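Side-chain contacts in signal peptidase I (Enterococcus faecalis, PDB 4ME8), which probably cleaves hydrophobic N-terminal signal or leader sequences from secreted proteins, acting as a serine-type endopeptidase of the S26 family: residues A[52-57]-A[63-68]; A[28-33]-A[72-77]; A[56-61]-A[115-120]. One frame throughout, in Å; residues are numbered along the deposited sequence.

In the fold
From the N terminus, residues 28-33 turn into strand 32-36 and open the loop that contact 2 closes at 72-77. Within that loop lies contact 1, the short-range pairing of 52-57 with 63-68 in the hairpin of strands 56-59 and 62-65. Contact 3 starts on the same strand, sharing Val-56 and Glu-57 with contact 1, but runs on to 115-120 past the end of contact 2, so contacts 2 and 3 cross. The five-stranded and four-stranded antiparallel sheets are thereby linked through Phe-30, Leu-63, Glu-72 and Tyr-58. Glu-72 is common ground: it touches Phe-30 and bonds to both Tyr-58 and Arg-117 of contact 3.

Contact 1 of 3, residues A[52-57]-A[63-68]; sequences PGETVE and LYINGV
Asn-66 reaches back across the hairpin to take the backbone N-H of Thr-55 with its side-chain oxygen, N to OD1 2.9 Å in a nearly straight bond (161° at H). Its CG lies beside its own backbone N (chi1 -72°), which brings OD1 to the Thr-55 amide, beside Glu-54 CA. In return Asn-66 N donates to Thr-55 O at 3.0 Å. Further along the strands the ladder is antiparallel: Val-56 faces Ile-65 in a non-hydrogen-bonded pair, and Glu-57 faces Tyr-64 in a hydrogen-bonded one, Glu-57 N to Tyr-64 O 2.8 Å and Tyr-64 N to Glu-57 O 2.7 Å. Val-56 and Ile-65 run alongside each other, CG2 against CD1 at 3.7 Å. The other methyl of Ile-65, CG2, lies against the carboxylate end of Glu-54, 3.5 Å from its OE1; that carboxylate is held by a salt bridge to Arg-29 and by Leu-51 N. On the other face the CB atoms of Glu-57 and Tyr-64 meet at 4.0 Å, and Glu-57 O lies in plane at the edge of the tyrosine ring. Thr-55 OG1 (chi1 68°) meets a water at 2.7 Å that accepts from Gly-67 N and donates weakly to Tyr-64 O. The chemistry implies a type I' turn, cornered by Asn-66 and Gly-67, tied by polar contacts to the residue that precedes strand 56-59, while Val-56 packs on Ile-65 and Leu-63.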
loop_
_atom_site.group_PDB
_atom_site.type_symbol
_atom_site.label_atom_id
_atom_site.label_comp_id
_atom_site.label_asym_id
_atom_site.label_seq_id
_atom_site.Cartn_x
_atom_site.Cartn_y
_atom_site.Cartn_z
ATOM N N PRO A 52 11.280 0.907 -2.215
ATOM C CA PRO A 52 12.460 1.140 -1.363
ATOM C C PRO A 52 12.957 2.594 -1.326
ATOM O O PRO A 52 13.142 3.229 -2.372
ATOM C CB PRO A 52 13.534 0.254 -1.998
ATOM C CG PRO A 52 12.780 -0.854 -2.662
ATOM C CD PRO A 52 11.440 -0.296 -3.060
ATOM N N GLY A 53 13.170 3.109 -0.122
ATOM C CA GLY A 53 13.743 4.442 0.051
ATOM C C GLY A 53 12.718 5.537 0.267
ATOM O O GLY A 53 13.049 6.594 0.805
ATOM N N GLU A 54 11.473 5.267 -0.113
ATOM C CA GLU A 54 10.417 6.273 -0.099
ATOM C C GLU A 54 9.701 6.415 1.250
ATOM O O GLU A 54 9.517 5.442 1.984
ATOM C CB GLU A 54 9.395 5.958 -1.189
ATOM C CG GLU A 54 9.960 6.096 -2.605
ATOM C CD GLU A 54 9.054 5.513 -3.680
ATOM O OE1 GLU A 54 8.036 4.875 -3.328
ATOM O OE2 GLU A 54 9.359 5.678 -4.887
ATOM N N THR A 55 9.299 7.646 1.564
ATOM C CA THR A 55 8.340 7.883 2.640
ATOM C C THR A 55 6.918 7.734 2.072
ATOM O O THR A 55 6.670 8.067 0.902
ATOM C CB THR A 55 8.501 9.283 3.272
ATOM O OG1 THR A 55 8.108 10.286 2.331
ATOM C CG2 THR A 55 9.946 9.531 3.723
ATOM N N VAL A 56 6.004 7.211 2.886
ATOM C CA VAL A 56 4.600 7.082 2.513
ATOM C C VAL A 56 3.739 7.753 3.557
ATOM O O VAL A 56 3.872 7.480 4.750
ATOM C CB VAL A 56 4.159 5.608 2.398
ATOM C CG1 VAL A 56 2.663 5.523 2.099
ATOM C CG2 VAL A 56 4.974 4.895 1.323
ATOM N N GLU A 57 2.863 8.639 3.106
ATOM C CA GLU A 57 1.944 9.315 4.000
ATOM C C GLU A 57 0.558 9.404 3.372
ATOM O O GLU A 57 0.416 9.632 2.172
ATOM C CB GLU A 57 2.463 10.716 4.385
ATOM C CG GLU A 57 1.456 11.544 5.186
ATOM C CD GLU A 57 2.054 12.740 5.931
ATOM O OE1 GLU A 57 3.141 13.237 5.562
ATOM O OE2 GLU A 57 1.413 13.202 6.900
ATOM N N LEU A 63 -2.731 10.408 -1.007
ATOM C CA LEU A 63 -1.445 9.706 -0.960
ATOM C C LEU A 63 -0.258 10.641 -1.221
ATOM O O LEU A 63 -0.209 11.323 -2.242
ATOM C CB LEU A 63 -1.418 8.594 -2.011
ATOM C CG LEU A 63 -0.091 7.873 -2.249
ATOM C CD1 LEU A 63 0.449 7.243 -0.965
ATOM C CD2 LEU A 63 -0.259 6.826 -3.344
ATOM N N TYR A 64 0.698 10.628 -0.296
ATOM C CA TYR A 64 1.953 11.348 -0.418
ATOM C C TYR A 64 3.127 10.353 -0.410
ATOM O O TYR A 64 3.289 9.591 0.535
ATOM C CB TYR A 64 2.096 12.340 0.746
ATOM C CG TYR A 64 1.121 13.503 0.696
ATOM C CD1 TYR A 64 -0.171 13.374 1.191
ATOM C CD2 TYR A 64 1.494 14.730 0.155
ATOM C CE1 TYR A 64 -1.067 14.428 1.146
ATOM C CE2 TYR A 64 0.608 15.793 0.109
ATOM C CZ TYR A 64 -0.672 15.634 0.609
ATOM O OH TYR A 64 -1.554 16.675 0.563
ATOM N N ILE A 65 3.919 10.356 -1.482
ATOM C CA ILE A 65 5.156 9.587 -1.567
ATOM C C ILE A 65 6.304 10.577 -1.661
ATOM O O ILE A 65 6.369 11.361 -2.610
ATOM C CB ILE A 65 5.182 8.691 -2.817
ATOM C CG1 ILE A 65 4.028 7.682 -2.801
ATOM C CG2 ILE A 65 6.512 7.957 -2.936
ATOM C CD1 ILE A 65 4.219 6.509 -1.876
ATOM N N ASN A 66 7.203 10.552 -0.683
ATOM C CA ASN A 66 8.279 11.544 -0.598
ATOM C C ASN A 66 7.693 12.948 -0.658
ATOM O O ASN A 66 8.252 13.839 -1.294
ATOM C CB ASN A 66 9.332 11.335 -1.700
ATOM C CG ASN A 66 10.192 10.103 -1.471
ATOM O OD1 ASN A 66 10.202 9.525 -0.391
ATOM N ND2 ASN A 66 10.930 9.702 -2.490
ATOM N N GLY A 67 6.562 13.139 0.020
ATOM C CA GLY A 67 5.882 14.438 0.061
ATOM C C GLY A 67 5.200 14.852 -1.236
ATOM O O GLY A 67 4.726 15.984 -1.347
ATOM N N VAL A 68 5.136 13.941 -2.210
ATOM C CA VAL A 68 4.549 14.238 -3.511
ATOM C C VAL A 68 3.154 13.636 -3.572
ATOM O O VAL A 68 2.973 12.426 -3.443
ATOM C CB VAL A 68 5.419 13.701 -4.676
ATOM C CG1 VAL A 68 4.734 13.927 -6.020
ATOM C CG2 VAL A 68 6.794 14.354 -4.644
HETATM O O HOH W 1 5.526 10.902 1.952
#

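Contact 2 of 3, residues A[28-33]-A[72-77]; sequences QRFDII and EDYLAS
Phe-30 and Glu-72 mark the nearest approach of the two backbones, and with their CA atoms 8.7 Å apart no main-chain bond spans the gap. Side chains bridge it. The Phe-30 and Tyr-74 rings form an offset edge-to-face pair, centroids 5.9 Å apart and planes at 63°, in which Tyr-74 turns its edge to the face of Phe-30. The hydroxyl end leads: Tyr-74 OH lies 3.5 Å from both CD1 and CE1 of Phe-30, and Tyr-74 CE2 follows at 3.9 Å from CD1. A chi1 of 59° swings the Tyr-74 ring back over its own main chain and toward Glu-72, whose CB lies over one face, toward the rim. Phe-30 occupies the third position of a type II turn, Gln-28 to Asp-31, that leads into strand 32-36; Asp-31 OD2 steadies this turn by accepting from Gln-28 N at 2.8 Å. Across the contact the Phe-30 ring also meets Glu-72 CG, 4.2 Å from CE1, and Arg-29 CG lies over the centre of one ring face. Tyr-74 OH gives a weak bond to Glu-72 OE2, while that carboxylate is held more firmly by Tyr-58 and Arg-117. Leu-63 and Ile-49 pack against both Phe-30 and Glu-72.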
loop_
_atom_site.group_PDB
_atom_site.type_symbol
_atom_site.label_atom_id
_atom_site.label_comp_id
_atom_site.label_asym_id
_atom_site.label_seq_id
_atom_site.Cartn_x
_atom_site.Cartn_y
_atom_site.Cartn_z
ATOM N N GLN A 28 6.164 -1.720 -10.703
ATOM C CA GLN A 28 6.179 -0.261 -10.624
ATOM C C GLN A 28 5.009 0.163 -9.740
ATOM O O GLN A 28 4.104 -0.615 -9.505
ATOM C CB GLN A 28 6.001 0.353 -12.007
ATOM C CG GLN A 28 6.844 -0.270 -13.110
ATOM C CD GLN A 28 6.452 0.238 -14.488
ATOM O OE1 GLN A 28 6.034 -0.538 -15.355
ATOM N NE2 GLN A 28 6.567 1.550 -14.696
ATOM N N ARG A 29 5.013 1.399 -9.266
ATOM C CA ARG A 29 3.932 1.889 -8.405
ATOM C C ARG A 29 2.539 1.759 -9.041
ATOM O O ARG A 29 2.333 2.066 -10.212
ATOM C CB ARG A 29 4.187 3.343 -8.024
ATOM C CG ARG A 29 3.334 3.860 -6.876
ATOM C CD ARG A 29 3.453 5.375 -6.749
ATOM N NE ARG A 29 4.822 5.824 -7.009
ATOM C CZ ARG A 29 5.855 5.658 -6.176
ATOM N NH1 ARG A 29 5.691 5.068 -4.992
ATOM N NH2 ARG A 29 7.068 6.081 -6.536
ATOM N N PHE A 30 1.591 1.304 -8.231
ATOM C CA PHE A 30 0.202 1.087 -8.637
ATOM C C PHE A 30 -0.011 -0.217 -9.420
ATOM O O PHE A 30 -1.140 -0.541 -9.788
ATOM C CB PHE A 30 -0.391 2.294 -9.385
ATOM C CG PHE A 30 -0.336 3.591 -8.605
ATOM C CD1 PHE A 30 -0.809 3.658 -7.304
ATOM C CD2 PHE A 30 0.152 4.752 -9.191
ATOM C CE1 PHE A 30 -0.784 4.850 -6.592
ATOM C CE2 PHE A 30 0.173 5.951 -8.486
ATOM C CZ PHE A 30 -0.303 6.001 -7.185
ATOM N N ASP A 31 1.059 -0.972 -9.651
ATOM C CA ASP A 31 0.923 -2.351 -10.095
ATOM C C ASP A 31 0.270 -3.185 -8.993
ATOM O O ASP A 31 0.465 -2.936 -7.788
ATOM C CB ASP A 31 2.286 -2.971 -10.447
ATOM C CG ASP A 31 2.840 -2.485 -11.791
ATOM O OD1 ASP A 31 2.132 -1.758 -12.525
ATOM O OD2 ASP A 31 3.995 -2.856 -12.123
ATOM N N ILE A 32 -0.515 -4.167 -9.424
ATOM C CA ILE A 32 -1.089 -5.151 -8.516
ATOM C C ILE A 32 -0.142 -6.340 -8.482
ATOM O O ILE A 32 0.294 -6.823 -9.526
ATOM C CB ILE A 32 -2.515 -5.558 -8.947
ATOM C CG1 ILE A 32 -3.469 -4.420 -8.600
ATOM C CG2 ILE A 32 -2.972 -6.829 -8.238
ATOM C CD1 ILE A 32 -4.776 -4.482 -9.343
ATOM N N ILE A 33 0.189 -6.785 -7.272
ATOM C CA ILE A 33 1.164 -7.851 -7.101
ATOM C C ILE A 33 0.661 -8.960 -6.191
ATOM O O ILE A 33 -0.010 -8.700 -5.189
ATOM C CB ILE A 33 2.510 -7.307 -6.575
ATOM C CG1 ILE A 33 2.324 -6.450 -5.319
ATOM C CG2 ILE A 33 3.193 -6.471 -7.651
ATOM C CD1 ILE A 33 3.638 -6.086 -4.665
ATOM N N GLU A 72 -5.372 8.720 -7.166
ATOM C CA GLU A 72 -5.737 7.308 -7.209
ATOM C C GLU A 72 -7.136 7.187 -7.822
ATOM O O GLU A 72 -8.129 7.037 -7.115
ATOM C CB GLU A 72 -5.709 6.707 -5.797
ATOM C CG GLU A 72 -4.312 6.636 -5.180
ATOM C CD GLU A 72 -4.315 6.210 -3.721
ATOM O OE1 GLU A 72 -4.540 7.079 -2.851
ATOM O OE2 GLU A 72 -4.063 5.013 -3.434
ATOM N N ASP A 73 -7.202 7.262 -9.148
ATOM C CA ASP A 73 -8.479 7.239 -9.867
ATOM C C ASP A 73 -9.239 5.926 -9.691
ATOM O O ASP A 73 -10.459 5.885 -9.878
ATOM C CB ASP A 73 -8.264 7.550 -11.357
ATOM C CG ASP A 73 -8.154 9.055 -11.641
ATOM O OD1 ASP A 73 -8.387 9.870 -10.718
ATOM O OD2 ASP A 73 -7.842 9.426 -12.796
ATOM N N TYR A 74 -8.520 4.870 -9.323
ATOM C CA TYR A 74 -9.132 3.580 -8.979
ATOM C C TYR A 74 -9.877 3.557 -7.630
ATOM O O TYR A 74 -10.638 2.624 -7.363
ATOM C CB TYR A 74 -8.070 2.470 -8.983
ATOM C CG TYR A 74 -6.923 2.697 -8.014
ATOM C CD1 TYR A 74 -7.016 2.303 -6.676
ATOM C CD2 TYR A 74 -5.740 3.303 -8.439
ATOM C CE1 TYR A 74 -5.964 2.518 -5.793
ATOM C CE2 TYR A 74 -4.689 3.509 -7.567
ATOM C CZ TYR A 74 -4.805 3.127 -6.248
ATOM O OH TYR A 74 -3.747 3.346 -5.401
ATOM N N LEU A 75 -9.642 4.555 -6.779
ATOM C CA LEU A 75 -10.362 4.681 -5.504
ATOM C C LEU A 75 -11.601 5.604 -5.572
ATOM O O LEU A 75 -12.426 5.620 -4.649
ATOM C CB LEU A 75 -9.414 5.188 -4.404
ATOM C CG LEU A 75 -8.218 4.330 -3.971
ATOM C CD1 LEU A 75 -7.600 4.920 -2.710
ATOM C CD2 LEU A 75 -8.600 2.870 -3.732
ATOM N N ALA A 76 -11.728 6.366 -6.656
ATOM C CA ALA A 76 -12.764 7.390 -6.751
ATOM C C ALA A 76 -14.155 6.775 -6.751
ATOM O O ALA A 76 -15.079 7.311 -6.138
ATOM C CB ALA A 76 -12.562 8.236 -8.001
ATOM N N SER A 77 -14.289 5.643 -7.436
ATOM C CA SER A 77 -15.568 4.950 -7.553
ATOM C C SER A 77 -16.038 4.395 -6.206
ATOM O O SER A 77 -17.223 4.443 -5.888
ATOM C CB SER A 77 -15.456 3.820 -8.578
ATOM O OG SER A 77 -16.736 3.398 -8.996
#

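Contact 3 of 3, residues A[56-61]-A[115-120]; sequences VEYRDD and DNRPRS. With EDO (1,2-ethanediol), chain B.
Tyr-58 and Arg-117 meet almost squarely: the ring and guanidinium planes stand 89° apart, and the two side chains cross at about a right angle. The touching atoms are the phenol oxygen and one terminal nitrogen, with Arg-117 NH1 donating to Tyr-58 OH at 2.7 Å and the hydrogen pointing nearly straight at it (158° at H). The oxygen lies at the edge of the guanidinium, close to its plane, where N-H bonds are directed, so the arginine does not stack on the ring but meets its end. NH1 is also 3.2 Å from Tyr-58 CZ, and NH2 stays farther from the hydroxyl at 3.5 Å. Arg-117 reaches this place by a bend at CB-CG (chi2 -77°), beyond which the chain runs on extended, while Tyr-58 projects from strand 56-59, touching Leu-63 and Leu-113.

Both residues are buried, and their polar ends are shared with a common partner. One carboxylate oxygen of Glu-72 bonds to Tyr-58 OH and the other forms a salt bridge with Arg-117 NH2; Thr-89 OG1 takes a further bond from NH1. Glu-72 thus bridges the phenol and the guanidinium, and its negative charge would tend to offset that of the arginine inside the protein. Asp-115 forms a salt bridge with Arg-47, and its backbone N donates at 3.1 Å to O2 of an ethanediol, probably from the crystallisation liquor.

The sequence Asp-Asn-Arg-Pro-Arg-Ser belongs to a signature box of type I signal peptidases. The predicted nucleophile is Ser-8; Ser-120, whose OG bonds to Asp-122 and to the predicted active-site Lys-46, is a second serine contacting that lysine. The arrangement is consistent with the serine-lysine catalytic site of this family, beside which Tyr-58 and Glu-72 hold Arg-117.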
loop_
_atom_site.group_PDB
_atom_site.type_symbol
_atom_site.label_atom_id
_atom_site.label_comp_id
_atom_site.label_asym_id
_atom_site.label_seq_id
_atom_site.Cartn_x
_atom_site.Cartn_y
_atom_site.Cartn_z
ATOM N N VAL A 56 6.004 7.211 2.886
ATOM C CA VAL A 56 4.600 7.082 2.513
ATOM C C VAL A 56 3.739 7.753 3.557
ATOM O O VAL A 56 3.872 7.480 4.750
ATOM C CB VAL A 56 4.159 5.608 2.398
ATOM C CG1 VAL A 56 2.663 5.523 2.099
ATOM C CG2 VAL A 56 4.974 4.895 1.323
ATOM N N GLU A 57 2.863 8.639 3.106
ATOM C CA GLU A 57 1.944 9.315 4.000
ATOM C C GLU A 57 0.558 9.404 3.372
ATOM O O GLU A 57 0.416 9.632 2.172
ATOM C CB GLU A 57 2.463 10.716 4.385
ATOM C CG GLU A 57 1.456 11.544 5.186
ATOM C CD GLU A 57 2.054 12.740 5.931
ATOM O OE1 GLU A 57 3.141 13.237 5.562
ATOM O OE2 GLU A 57 1.413 13.202 6.900
ATOM N N TYR A 58 -0.456 9.199 4.204
ATOM C CA TYR A 58 -1.816 9.584 3.876
ATOM C C TYR A 58 -2.227 10.689 4.830
ATOM O O TYR A 58 -2.079 10.553 6.041
ATOM C CB TYR A 58 -2.769 8.400 4.001
ATOM C CG TYR A 58 -3.019 7.702 2.695
ATOM C CD1 TYR A 58 -2.120 6.771 2.208
ATOM C CD2 TYR A 58 -4.153 7.982 1.938
ATOM C CE1 TYR A 58 -2.342 6.132 1.009
ATOM C CE2 TYR A 58 -4.383 7.345 0.737
ATOM C CZ TYR A 58 -3.470 6.429 0.279
ATOM O OH TYR A 58 -3.681 5.779 -0.913
ATOM N N ARG A 59 -2.707 11.793 4.270
ATOM C CA ARG A 59 -3.268 12.891 5.042
ATOM C C ARG A 59 -4.491 13.403 4.279
ATOM O O ARG A 59 -4.394 13.722 3.088
ATOM C CB ARG A 59 -2.234 14.010 5.248
ATOM C CG ARG A 59 -2.739 15.176 6.087
ATOM C CD ARG A 59 -1.631 16.125 6.539
ATOM N NE ARG A 59 -1.249 17.108 5.517
ATOM C CZ ARG A 59 -0.184 17.029 4.711
ATOM N NH1 ARG A 59 0.664 16.001 4.766
ATOM N NH2 ARG A 59 0.039 17.999 3.829
ATOM N N ASP A 60 -5.636 13.455 4.963
ATOM C CA ASP A 60 -6.908 13.902 4.378
ATOM C C ASP A 60 -7.297 13.097 3.136
ATOM O O ASP A 60 -7.859 13.631 2.175
ATOM C CB ASP A 60 -6.868 15.406 4.082
ATOM C CG ASP A 60 -6.867 16.245 5.348
ATOM O OD1 ASP A 60 -7.733 16.010 6.219
ATOM O OD2 ASP A 60 -6.011 17.147 5.471
ATOM N N ASP A 61 -6.989 11.801 3.185
ATOM C CA ASP A 61 -7.362 10.835 2.156
ATOM C C ASP A 61 -6.543 10.946 0.859
ATOM O O ASP A 61 -6.931 10.378 -0.169
ATOM C CB ASP A 61 -8.862 10.926 1.849
ATOM C CG ASP A 61 -9.508 9.567 1.698
ATOM O OD1 ASP A 61 -8.980 8.596 2.271
ATOM O OD2 ASP A 61 -10.556 9.470 1.028
ATOM N N ASP A 115 -7.346 -2.058 -2.448
ATOM C CA ASP A 115 -8.301 -1.041 -2.909
ATOM C C ASP A 115 -9.551 -0.958 -2.025
ATOM O O ASP A 115 -10.074 0.141 -1.820
ATOM C CB ASP A 115 -8.707 -1.276 -4.363
ATOM C CG ASP A 115 -7.550 -1.080 -5.354
ATOM O OD1 ASP A 115 -6.422 -0.668 -4.968
ATOM O OD2 ASP A 115 -7.786 -1.342 -6.552
ATOM N N ASN A 116 -10.042 -2.103 -1.535
ATOM C CA ASN A 116 -11.146 -2.106 -0.562
ATOM C C ASN A 116 -10.575 -1.774 0.826
ATOM O O ASN A 116 -10.546 -2.607 1.739
ATOM C CB ASN A 116 -11.915 -3.439 -0.573
ATOM C CG ASN A 116 -13.334 -3.306 -0.028
ATOM O OD1 ASN A 116 -13.881 -2.208 0.062
ATOM N ND2 ASN A 116 -13.936 -4.430 0.331
ATOM N N ARG A 117 -10.137 -0.523 0.960
ATOM C CA ARG A 117 -9.294 -0.059 2.080
ATOM C C ARG A 117 -9.763 -0.404 3.501
ATOM O O ARG A 117 -8.946 -0.841 4.324
ATOM C CB ARG A 117 -9.030 1.457 1.964
ATOM C CG ARG A 117 -8.191 1.876 0.762
ATOM C CD ARG A 117 -6.710 1.594 0.976
ATOM N NE ARG A 117 -5.951 1.626 -0.275
ATOM C CZ ARG A 117 -5.351 2.696 -0.789
ATOM N NH1 ARG A 117 -5.404 3.868 -0.169
ATOM N NH2 ARG A 117 -4.702 2.595 -1.953
ATOM N N PRO A 118 -11.061 -0.205 3.804
ATOM C CA PRO A 118 -11.496 -0.555 5.160
ATOM C C PRO A 118 -11.637 -2.057 5.447
ATOM O O PRO A 118 -11.909 -2.433 6.594
ATOM C CB PRO A 118 -12.851 0.151 5.299
ATOM C CG PRO A 118 -13.293 0.475 3.913
ATOM C CD PRO A 118 -12.060 0.600 3.076
ATOM N N ARG A 119 -11.487 -2.895 4.420
ATOM C CA ARG A 119 -11.619 -4.345 4.562
ATOM C C ARG A 119 -10.326 -5.065 4.165
ATOM O O ARG A 119 -10.306 -6.276 3.980
ATOM C CB ARG A 119 -12.806 -4.838 3.723
ATOM C CG ARG A 119 -14.143 -4.785 4.450
ATOM C CD ARG A 119 -15.320 -4.569 3.505
ATOM N NE ARG A 119 -15.619 -3.143 3.307
ATOM C CZ ARG A 119 -16.368 -2.389 4.124
ATOM N NH1 ARG A 119 -16.922 -2.901 5.230
ATOM N NH2 ARG A 119 -16.566 -1.101 3.832
ATOM N N SER A 120 -9.240 -4.308 4.065
ATOM C CA SER A 120 -7.966 -4.824 3.571
ATOM C C SER A 120 -6.931 -5.048 4.678
ATOM O O SER A 120 -6.551 -4.117 5.409
ATOM C CB SER A 120 -7.378 -3.870 2.528
ATOM O OG SER A 120 -6.078 -4.295 2.152
HETATM C C1 EDO B . -6.194 -6.355 -5.595
HETATM O O1 EDO B . -7.514 -6.908 -5.466
HETATM C C2 EDO B . -6.212 -4.861 -5.288
HETATM O O2 EDO B . -6.280 -4.644 -3.877
#